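Alcohol dehydrogenase, zinc-containing (Streptococcus pneumoniae serotype 2, PDB 5YLN) binds zinc at two sites and probably catalyses the NAD-dependent oxidation of alcohols, as expected of a zinc-containing alcohol dehydrogenase. Local coordinates at residues Val37-Cys42 and Gly122-Tyr127; Met5-Tyr10 and Gly59-His64; Phe257-Ile262 and Glu279-Lys284. All blocks are in the same frame, centred on the assembly; numbering follows the deposited sequence.

Contact 1: Val37-Cys42 and Gly122-Tyr127. With ZN (zinc ion), chain E.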
loop_
_atom_site.group_PDB
_atom_site.type_symbol
_atom_site.label_atom_id
_atom_site.label_comp_id
_atom_site.label_asym_id
_atom_site.label_seq_id
_atom_site.Cartn_x
_atom_site.Cartn_y
_atom_site.Cartn_z
ATOM N N VAL A 37 14.109 -11.461 33.584
ATOM C CA VAL A 37 15.420 -12.112 33.567
ATOM C C VAL A 37 16.401 -11.350 32.684
ATOM O O VAL A 37 17.519 -11.064 33.106
ATOM C CB VAL A 37 15.283 -13.585 33.114
ATOM C CG1 VAL A 37 16.645 -14.204 32.841
ATOM C CG2 VAL A 37 14.525 -14.399 34.160
ATOM N N LYS A 38 15.993 -11.006 31.457
ATOM C CA LYS A 38 16.847 -10.297 30.515
ATOM C C LYS A 38 16.007 -9.355 29.667
ATOM O O LYS A 38 14.854 -9.640 29.358
ATOM C CB LYS A 38 17.616 -11.256 29.602
ATOM C CG LYS A 38 18.871 -11.831 30.220
ATOM C CD LYS A 38 19.410 -12.988 29.388
ATOM C CE LYS A 38 20.520 -13.702 30.162
ATOM N NZ LYS A 38 21.265 -14.659 29.324
ATOM N N THR A 39 16.594 -8.221 29.303
ATOM C CA THR A 39 15.884 -7.218 28.526
ATOM C C THR A 39 16.881 -6.583 27.562
ATOM O O THR A 39 18.046 -6.991 27.481
ATOM C CB THR A 39 15.212 -6.186 29.449
ATOM O OG1 THR A 39 14.309 -5.377 28.696
ATOM C CG2 THR A 39 16.260 -5.263 30.156
ATOM N N THR A 40 16.410 -5.588 26.810
ATOM C CA THR A 40 17.246 -4.834 25.877
ATOM C C THR A 40 16.691 -3.400 25.738
ATOM O O THR A 40 15.725 -3.013 26.400
ATOM C CB THR A 40 17.324 -5.592 24.536
ATOM O OG1 THR A 40 18.240 -4.958 23.632
ATOM C CG2 THR A 40 15.977 -5.661 23.875
ATOM N N ILE A 41 17.322 -2.611 24.870
ATOM C CA ILE A 41 16.905 -1.250 24.543
ATOM C C ILE A 41 16.521 -1.208 23.067
ATOM O O ILE A 41 17.188 -1.814 22.219
ATOM C CB ILE A 41 18.021 -0.215 24.813
ATOM C CG1 ILE A 41 18.704 -0.443 26.168
ATOM C CG2 ILE A 41 17.471 1.197 24.752
ATOM C CD1 ILE A 41 20.013 0.291 26.284
ATOM N N CYS A 42 15.464 -0.473 22.764
ATOM C CA CYS A 42 15.006 -0.219 21.410
ATOM C C CYS A 42 15.310 1.226 21.038
ATOM O O CYS A 42 15.400 2.096 21.908
ATOM C CB CYS A 42 13.505 -0.485 21.303
ATOM S SG CYS A 42 12.813 -0.043 19.711
ATOM N N GLY A 122 7.118 -0.336 31.626
ATOM C CA GLY A 122 7.746 -1.302 30.752
ATOM C C GLY A 122 8.726 -2.237 31.453
ATOM O O GLY A 122 8.649 -2.481 32.662
ATOM N N MET A 123 9.675 -2.764 30.681
ATOM C CA MET A 123 10.400 -3.979 31.059
ATOM C C MET A 123 11.792 -3.729 31.603
ATOM O O MET A 123 12.428 -4.683 32.061
ATOM C CB MET A 123 10.457 -4.961 29.882
ATOM C CG MET A 123 9.117 -5.147 29.175
ATOM S SD MET A 123 9.102 -6.693 28.248
ATOM C CE MET A 123 7.598 -6.506 27.316
ATOM N N GLN A 124 12.260 -2.476 31.622
ATOM C CA GLN A 124 13.573 -2.156 32.193
ATOM C C GLN A 124 13.433 -1.926 33.696
ATOM O O GLN A 124 13.550 -0.805 34.210
ATOM C CB GLN A 124 14.187 -0.951 31.493
ATOM C CG GLN A 124 14.709 -1.351 30.134
ATOM C CD GLN A 124 14.882 -0.198 29.180
ATOM O OE1 GLN A 124 14.908 0.942 29.592
ATOM N NE2 GLN A 124 15.001 -0.498 27.890
ATOM N N ALA A 125 13.161 -3.039 34.385
ATOM C CA ALA A 125 12.894 -3.092 35.814
ATOM C C ALA A 125 12.997 -4.545 36.251
ATOM O O ALA A 125 13.141 -5.450 35.423
ATOM C CB ALA A 125 11.511 -2.534 36.147
ATOM N N GLU A 126 12.859 -4.761 37.565
ATOM C CA GLU A 126 12.970 -6.112 38.109
ATOM C C GLU A 126 11.721 -6.944 37.836
ATOM O O GLU A 126 11.823 -8.138 37.529
ATOM C CB GLU A 126 13.216 -6.073 39.613
ATOM C CG GLU A 126 14.579 -5.569 40.039
ATOM C CD GLU A 126 14.712 -5.520 41.569
ATOM O OE1 GLU A 126 14.640 -6.596 42.196
ATOM O OE2 GLU A 126 14.855 -4.410 42.135
ATOM N N TYR A 127 10.542 -6.346 38.006
ATOM C CA TYR A 127 9.271 -7.030 37.834
ATOM C C TYR A 127 8.393 -6.210 36.907
ATOM O O TYR A 127 8.534 -4.986 36.802
ATOM C CB TYR A 127 8.544 -7.269 39.175
ATOM C CG TYR A 127 9.333 -8.098 40.174
ATOM C CD1 TYR A 127 10.218 -7.497 41.080
ATOM C CD2 TYR A 127 9.201 -9.476 40.212
ATOM C CE1 TYR A 127 10.939 -8.268 41.992
ATOM C CE2 TYR A 127 9.922 -10.256 41.125
ATOM C CZ TYR A 127 10.783 -9.654 42.000
ATOM O OH TYR A 127 11.477 -10.463 42.871
HETATM ZN ZN ZN E . 10.649 -1.307 20.036
#
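A single hydrogen bond joins Val37-Cys42 to Gly122-Tyr127. The amide of Gln124 gives it: NE2 donates to the backbone O of Thr40 at 3.0 Å. The N-H points at the oxygen with an angle of 150°. The donor stands above the carbonyl plane of Thr40, but the oxygen lies close to the plane of the Gln124 amide. Gln124 is the centre of an inverse gamma turn. From there CG leaves anti to the carbonyl carbon (chi1 -75°), and the extended chain carries the amide along to Thr40. OE1, at the other end of the same amide, is hydrogen-bonded to Tyr333 OH. The buried amide is thus held at both ends, which should fix its flip.

The remaining contacts are van der Waals. Thr39 CG2 meets Gln124 CG at 4.2 Å. Thr39 OG1 lies anti to the backbone N (chi1 -168°) and faces CB of Met123 at 4.1 Å. That hydroxyl is hydrogen-bonded to Glu65 O. Ile41 crosses Gln124 at about a right angle, with CG1 4.1 Å from NE2. The Met123 side chain starts toward Thr39, then runs away from it.

Metal binding lies at the end of the first segment. Cys42 SG binds the zinc at 2.5 Å, together with His64 NE2. Cys42 is also the N-cap of helix 43-50. The Gln124 bond therefore holds the backbone two residues before this ligand.

Val37 and Lys38, in strand 33-39, form a classic beta bulge opposite Ile67 of strand 66-72. Strand 33-39 also pairs antiparallel with strand 347-350, where Thr39 is hydrogen-bonded through its backbone to Ile349. Ile41 packs on helix 329-337, and Ala125 packs on strand 4-12.

Contact 2: Met5-Tyr10 and Gly59-His64. With ZN (zinc ion), chain E.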
loop_
_atom_site.group_PDB
_atom_site.type_symbol
_atom_site.label_atom_id
_atom_site.label_comp_id
_atom_site.label_asym_id
_atom_site.label_seq_id
_atom_site.Cartn_x
_atom_site.Cartn_y
_atom_site.Cartn_z
ATOM N N MET A 5 11.286 -1.994 44.033
ATOM C CA MET A 5 12.194 -2.551 43.040
ATOM C C MET A 5 12.951 -1.417 42.358
ATOM O O MET A 5 12.590 -0.244 42.473
ATOM C CB MET A 5 11.441 -3.383 41.987
ATOM C CG MET A 5 10.575 -2.557 41.060
ATOM S SD MET A 5 9.715 -3.546 39.779
ATOM C CE MET A 5 9.070 -2.181 38.818
ATOM N N LYS A 6 14.012 -1.784 41.646
ATOM C CA LYS A 6 14.728 -0.854 40.780
ATOM C C LYS A 6 14.090 -0.846 39.402
ATOM O O LYS A 6 13.600 -1.878 38.924
ATOM C CB LYS A 6 16.205 -1.228 40.625
ATOM C CG LYS A 6 17.036 -1.309 41.924
ATOM C CD LYS A 6 16.951 -0.064 42.744
ATOM C CE LYS A 6 17.921 1.003 42.273
ATOM N NZ LYS A 6 18.137 2.020 43.334
ATOM N N ALA A 7 14.148 0.318 38.751
ATOM C CA ALA A 7 13.546 0.551 37.443
ATOM C C ALA A 7 14.208 1.751 36.763
ATOM O O ALA A 7 14.721 2.651 37.431
ATOM C CB ALA A 7 12.043 0.779 37.574
ATOM N N TYR A 8 14.194 1.750 35.427
ATOM C CA TYR A 8 14.685 2.865 34.614
ATOM C C TYR A 8 13.487 3.660 34.100
ATOM O O TYR A 8 12.740 3.190 33.233
ATOM C CB TYR A 8 15.555 2.377 33.455
ATOM C CG TYR A 8 16.515 3.437 32.946
ATOM C CD1 TYR A 8 17.374 4.098 33.825
ATOM C CD2 TYR A 8 16.563 3.784 31.593
ATOM C CE1 TYR A 8 18.257 5.087 33.371
ATOM C CE2 TYR A 8 17.447 4.757 31.119
ATOM C CZ TYR A 8 18.290 5.407 32.010
ATOM O OH TYR A 8 19.159 6.371 31.547
ATOM N N THR A 9 13.325 4.873 34.618
ATOM C CA THR A 9 12.142 5.692 34.400
ATOM C C THR A 9 12.473 6.880 33.506
ATOM O O THR A 9 13.522 7.509 33.658
ATOM C CB THR A 9 11.584 6.218 35.733
ATOM O OG1 THR A 9 12.581 7.032 36.364
ATOM C CG2 THR A 9 11.186 5.078 36.674
ATOM N N TYR A 10 11.561 7.189 32.589
ATOM C CA TYR A 10 11.567 8.467 31.894
ATOM C C TYR A 10 11.123 9.576 32.847
ATOM O O TYR A 10 10.148 9.415 33.590
ATOM C CB TYR A 10 10.634 8.399 30.684
ATOM C CG TYR A 10 10.490 9.705 29.933
ATOM C CD1 TYR A 10 11.597 10.336 29.383
ATOM C CD2 TYR A 10 9.246 10.289 29.743
ATOM C CE1 TYR A 10 11.479 11.522 28.681
ATOM C CE2 TYR A 10 9.113 11.485 29.040
ATOM C CZ TYR A 10 10.237 12.101 28.519
ATOM O OH TYR A 10 10.141 13.299 27.818
ATOM N N GLY A 59 7.788 9.614 34.695
ATOM C CA GLY A 59 7.810 8.550 35.674
ATOM C C GLY A 59 7.570 7.157 35.119
ATOM O O GLY A 59 7.659 6.181 35.872
ATOM N N THR A 60 7.274 7.025 33.826
ATOM C CA THR A 60 6.983 5.714 33.254
ATOM C C THR A 60 8.238 4.856 33.214
ATOM O O THR A 60 9.328 5.335 32.887
ATOM C CB THR A 60 6.429 5.861 31.829
ATOM O OG1 THR A 60 5.262 6.689 31.831
ATOM C CG2 THR A 60 6.066 4.516 31.259
ATOM N N ILE A 61 8.086 3.568 33.521
ATOM C CA ILE A 61 9.226 2.678 33.355
ATOM C C ILE A 61 9.391 2.361 31.874
ATOM O O ILE A 61 8.415 2.099 31.157
ATOM C CB ILE A 61 9.054 1.404 34.199
ATOM C CG1 ILE A 61 8.735 1.798 35.652
ATOM C CG2 ILE A 61 10.321 0.547 34.131
ATOM C CD1 ILE A 61 8.596 0.658 36.620
ATOM N N LEU A 62 10.630 2.446 31.401
ATOM C CA LEU A 62 10.954 2.322 29.991
ATOM C C LEU A 62 11.095 0.863 29.571
ATOM O O LEU A 62 11.176 -0.054 30.394
ATOM C CB LEU A 62 12.239 3.097 29.670
ATOM C CG LEU A 62 12.072 4.618 29.613
ATOM C CD1 LEU A 62 13.401 5.318 29.709
ATOM C CD2 LEU A 62 11.350 5.050 28.357
ATOM N N GLY A 63 11.086 0.656 28.257
ATOM C CA GLY A 63 11.390 -0.650 27.715
ATOM C C GLY A 63 10.171 -1.494 27.396
ATOM O O GLY A 63 9.186 -1.514 28.139
ATOM N N HIS A 64 10.236 -2.199 26.280
ATOM C CA HIS A 64 9.152 -3.085 25.908
ATOM C C HIS A 64 9.668 -4.375 25.280
ATOM O O HIS A 64 9.020 -4.918 24.393
ATOM C CB HIS A 64 8.182 -2.379 24.945
ATOM C CG HIS A 64 8.863 -1.692 23.810
ATOM N ND1 HIS A 64 9.365 -0.413 23.912
ATOM C CD2 HIS A 64 9.156 -2.114 22.556
ATOM C CE1 HIS A 64 9.923 -0.069 22.765
ATOM N NE2 HIS A 64 9.807 -1.080 21.924
HETATM ZN ZN ZN E . 10.649 -1.307 20.036
#
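The loop Gly59-His64 leads to a ligand of the zinc shared with Cys42, and it crosses the N-terminal strand 4-12 on the way. The chain directions of the touching parts are 93° apart. Only one beta bridge forms, between Thr9 and Ile61.

Three backbone hydrogen bonds hold the crossing. Leu62 N donates to Tyr8 O at 2.9 Å and is almost straight, at 171°. Tyr10 N donates to Thr60 O, also at 2.9 Å. Gly59 N donates to Tyr10 O at 2.6 Å. In all three the donor sits nearly along the C=O axis. Thr9 CA adds a CA-H...O contact to Thr60 O.

Apolar side chains fill in beside the backbone. Ile61 points its CD1 at the Met5 CE methyl, tip to tip, at 3.6 Å. The same CD1 touches Ala7 CB, also at 3.6 Å. The crowded first torsion of Met5 (chi1 70°) and its extended chain bring CE there. Leu62 lies alongside Tyr8, both pointing the same way, with CD1 4.0 Å from Tyr8 CD2. Its other branch, CD2, meets Tyr10 CB. Leu62 also packs on helix 43-50 and on Tyr333, so it is buried between strand and helices.

Gly59 and Gly63 have backbone angles at which a CB would be jammed against the preceding carbonyl. Past Gly63 the chain reaches His64, whose NE2 binds the zinc at 2.1 Å. The His64 ring also meets Trp114 edge to face.

A Gly-His-Glu sequence that supplies the histidine ligand, partnered by a cysteine just before a helix, is characteristic of the catalytic zinc site in the GroES-like domain of zinc-containing alcohol dehydrogenases.

Contact 3: Phe257-Ile262 and Glu279-Lys284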
loop_
_atom_site.group_PDB
_atom_site.type_symbol
_atom_site.label_atom_id
_atom_site.label_comp_id
_atom_site.label_asym_id
_atom_site.label_seq_id
_atom_site.Cartn_x
_atom_site.Cartn_y
_atom_site.Cartn_z
ATOM N N PHE A 257 14.388 8.055 -0.912
ATOM C CA PHE A 257 15.222 7.082 -1.613
ATOM C C PHE A 257 14.399 5.865 -2.045
ATOM O O PHE A 257 14.469 5.425 -3.200
ATOM C CB PHE A 257 16.371 6.654 -0.700
ATOM C CG PHE A 257 17.466 5.903 -1.394
ATOM C CD1 PHE A 257 18.523 6.583 -1.990
ATOM C CD2 PHE A 257 17.466 4.525 -1.424
ATOM C CE1 PHE A 257 19.542 5.879 -2.628
ATOM C CE2 PHE A 257 18.471 3.823 -2.045
ATOM C CZ PHE A 257 19.507 4.489 -2.657
ATOM N N CYS A 258 13.606 5.319 -1.121
ATOM C CA CYS A 258 12.784 4.149 -1.414
ATOM C C CYS A 258 11.878 4.386 -2.610
ATOM O O CYS A 258 11.705 3.494 -3.453
ATOM C CB CYS A 258 11.948 3.781 -0.192
ATOM S SG CYS A 258 12.872 2.889 1.047
ATOM N N GLN A 259 11.288 5.580 -2.709
ATOM C CA GLN A 259 10.321 5.790 -3.775
ATOM C C GLN A 259 11.014 6.007 -5.112
ATOM O O GLN A 259 10.376 5.857 -6.155
ATOM C CB GLN A 259 9.359 6.936 -3.427
ATOM C CG GLN A 259 9.918 8.317 -3.504
ATOM C CD GLN A 259 8.862 9.382 -3.191
ATOM O OE1 GLN A 259 7.652 9.126 -3.262
ATOM N NE2 GLN A 259 9.324 10.587 -2.844
ATOM N N LYS A 260 12.316 6.283 -5.101
ATOM C CA LYS A 260 13.078 6.414 -6.335
ATOM C C LYS A 260 13.580 5.081 -6.901
ATOM O O LYS A 260 13.941 5.022 -8.082
ATOM C CB LYS A 260 14.252 7.367 -6.106
ATOM C CG LYS A 260 13.777 8.805 -5.884
ATOM C CD LYS A 260 14.870 9.800 -6.224
ATOM C CE LYS A 260 14.309 11.197 -6.506
ATOM N NZ LYS A 260 13.144 11.518 -5.640
ATOM N N ILE A 261 13.620 4.012 -6.109
ATOM C CA ILE A 261 14.217 2.761 -6.565
ATOM C C ILE A 261 13.200 1.655 -6.743
ATOM O O ILE A 261 13.553 0.590 -7.267
ATOM C CB ILE A 261 15.341 2.289 -5.619
ATOM C CG1 ILE A 261 14.801 2.036 -4.197
ATOM C CG2 ILE A 261 16.469 3.301 -5.622
ATOM C CD1 ILE A 261 15.661 1.066 -3.319
ATOM N N ILE A 262 11.958 1.867 -6.322
ATOM C CA ILE A 262 10.958 0.828 -6.390
ATOM C C ILE A 262 10.523 0.645 -7.841
ATOM O O ILE A 262 10.384 1.609 -8.596
ATOM C CB ILE A 262 9.784 1.180 -5.461
ATOM C CG1 ILE A 262 8.918 -0.045 -5.224
ATOM C CG2 ILE A 262 8.992 2.372 -5.984
ATOM C CD1 ILE A 262 9.637 -1.144 -4.467
ATOM N N GLU A 279 7.036 13.799 1.512
ATOM C CA GLU A 279 6.535 14.133 0.186
ATOM C C GLU A 279 6.459 12.864 -0.661
ATOM O O GLU A 279 7.483 12.257 -1.000
ATOM C CB GLU A 279 7.405 15.192 -0.492
ATOM C CG GLU A 279 6.879 15.560 -1.883
ATOM C CD GLU A 279 7.182 16.995 -2.285
ATOM O OE1 GLU A 279 7.746 17.205 -3.380
ATOM O OE2 GLU A 279 6.854 17.912 -1.503
ATOM N N PHE A 280 5.239 12.471 -0.997
ATOM C CA PHE A 280 4.955 11.294 -1.806
ATOM C C PHE A 280 4.776 11.736 -3.258
ATOM O O PHE A 280 3.873 12.520 -3.557
ATOM C CB PHE A 280 3.707 10.609 -1.251
ATOM C CG PHE A 280 3.349 9.358 -1.935
ATOM C CD1 PHE A 280 4.333 8.455 -2.313
ATOM C CD2 PHE A 280 2.021 9.048 -2.174
ATOM C CE1 PHE A 280 3.998 7.283 -2.947
ATOM C CE2 PHE A 280 1.682 7.868 -2.809
ATOM C CZ PHE A 280 2.670 6.989 -3.193
ATOM N N ASP A 281 5.631 11.229 -4.155
ATOM C CA ASP A 281 5.702 11.690 -5.546
ATOM C C ASP A 281 4.624 11.051 -6.425
ATOM O O ASP A 281 4.906 10.455 -7.464
ATOM C CB ASP A 281 7.079 11.400 -6.132
ATOM C CG ASP A 281 8.158 12.276 -5.557
ATOM O OD1 ASP A 281 7.816 13.320 -4.968
ATOM O OD2 ASP A 281 9.349 11.916 -5.696
ATOM N N LEU A 282 3.364 11.232 -6.014
ATOM C CA LEU A 282 2.248 10.643 -6.751
ATOM C C LEU A 282 2.203 11.089 -8.215
ATOM O O LEU A 282 1.673 10.361 -9.060
ATOM C CB LEU A 282 0.924 10.977 -6.055
ATOM C CG LEU A 282 0.139 9.844 -5.394
ATOM C CD1 LEU A 282 -1.193 10.366 -4.920
ATOM C CD2 LEU A 282 -0.050 8.638 -6.314
ATOM N N ASP A 283 2.757 12.268 -8.540
ATOM C CA ASP A 283 2.813 12.684 -9.941
ATOM C C ASP A 283 3.615 11.693 -10.779
ATOM O O ASP A 283 3.284 11.459 -11.946
ATOM C CB ASP A 283 3.386 14.108 -10.079
ATOM C CG ASP A 283 4.698 14.328 -9.305
ATOM O OD1 ASP A 283 4.854 13.786 -8.193
ATOM O OD2 ASP A 283 5.569 15.078 -9.808
ATOM N N LYS A 284 4.637 11.071 -10.195
ATOM C CA LYS A 284 5.443 10.103 -10.927
ATOM C C LYS A 284 4.973 8.668 -10.712
ATOM O O LYS A 284 5.141 7.824 -11.602
ATOM C CB LYS A 284 6.918 10.214 -10.511
ATOM C CG LYS A 284 7.491 11.656 -10.491
ATOM C CD LYS A 284 7.279 12.384 -11.813
ATOM C CE LYS A 284 7.850 13.809 -11.761
ATOM N NZ LYS A 284 7.246 14.685 -12.809
#
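Gln259 lays its amide over the carboxylate of Asp281, the two planes stacked and 14° apart. Its side chain leaves helix 252-261 of the Rossmann-type domain and reaches the turn between strand 278-280 and helix 282-285. CG takes the crowded position (chi1 74°), and the rest of the chain is extended.

The amide reads the backbone with both ends. OE1 accepts from Asp281 N at 3.1 Å in a nearly straight bond (175°), with the donor above the plane of the amide C=O. NE2 donates to Glu279 O at 3.1 Å, in the plane of that carbonyl. NE2 is also hydrogen-bonded to Asp256 OD1. Asp281 OD2 lies close to NE2, but the angle is poor for a bond.

Asp281 is the centre of an inverse gamma turn and the N-cap residue of helix 282-285. Its side chain makes no capping bond. Lys260 NZ forms a long salt bridge to Asp281 OD2, at 3.8 Å, and a second one to Asp256. Phe280 pairs with a strand of the second subunit, so the sheet continues across the interface. Within this chain, Gln259 OE1 meets the edge of the Phe280 ring at CD1, 3.5 Å away.

From the N terminus, strand 4-12 comes first and meets 59-64 in contact 2. Between these segments lies 37-42, which waits for 122-127 to close contact 1. The two loops therefore cross along the chain. They touch in space as well: Gly122 N is probably hydrogen-bonded to Ile61 O, and Glu126 OE2 to Lys6 N. Together they tie strand 4-12 to the loops that precede strands 66-72 and 127-129 and to strand 33-39. One zinc takes a ligand from each contact, Cys42 and His64. Contact 3 opens later and closes a short loop of 16 residues in the Rossmann-type domain. Its centre is about 39 Å from that of contact 1, beside the subunit interface.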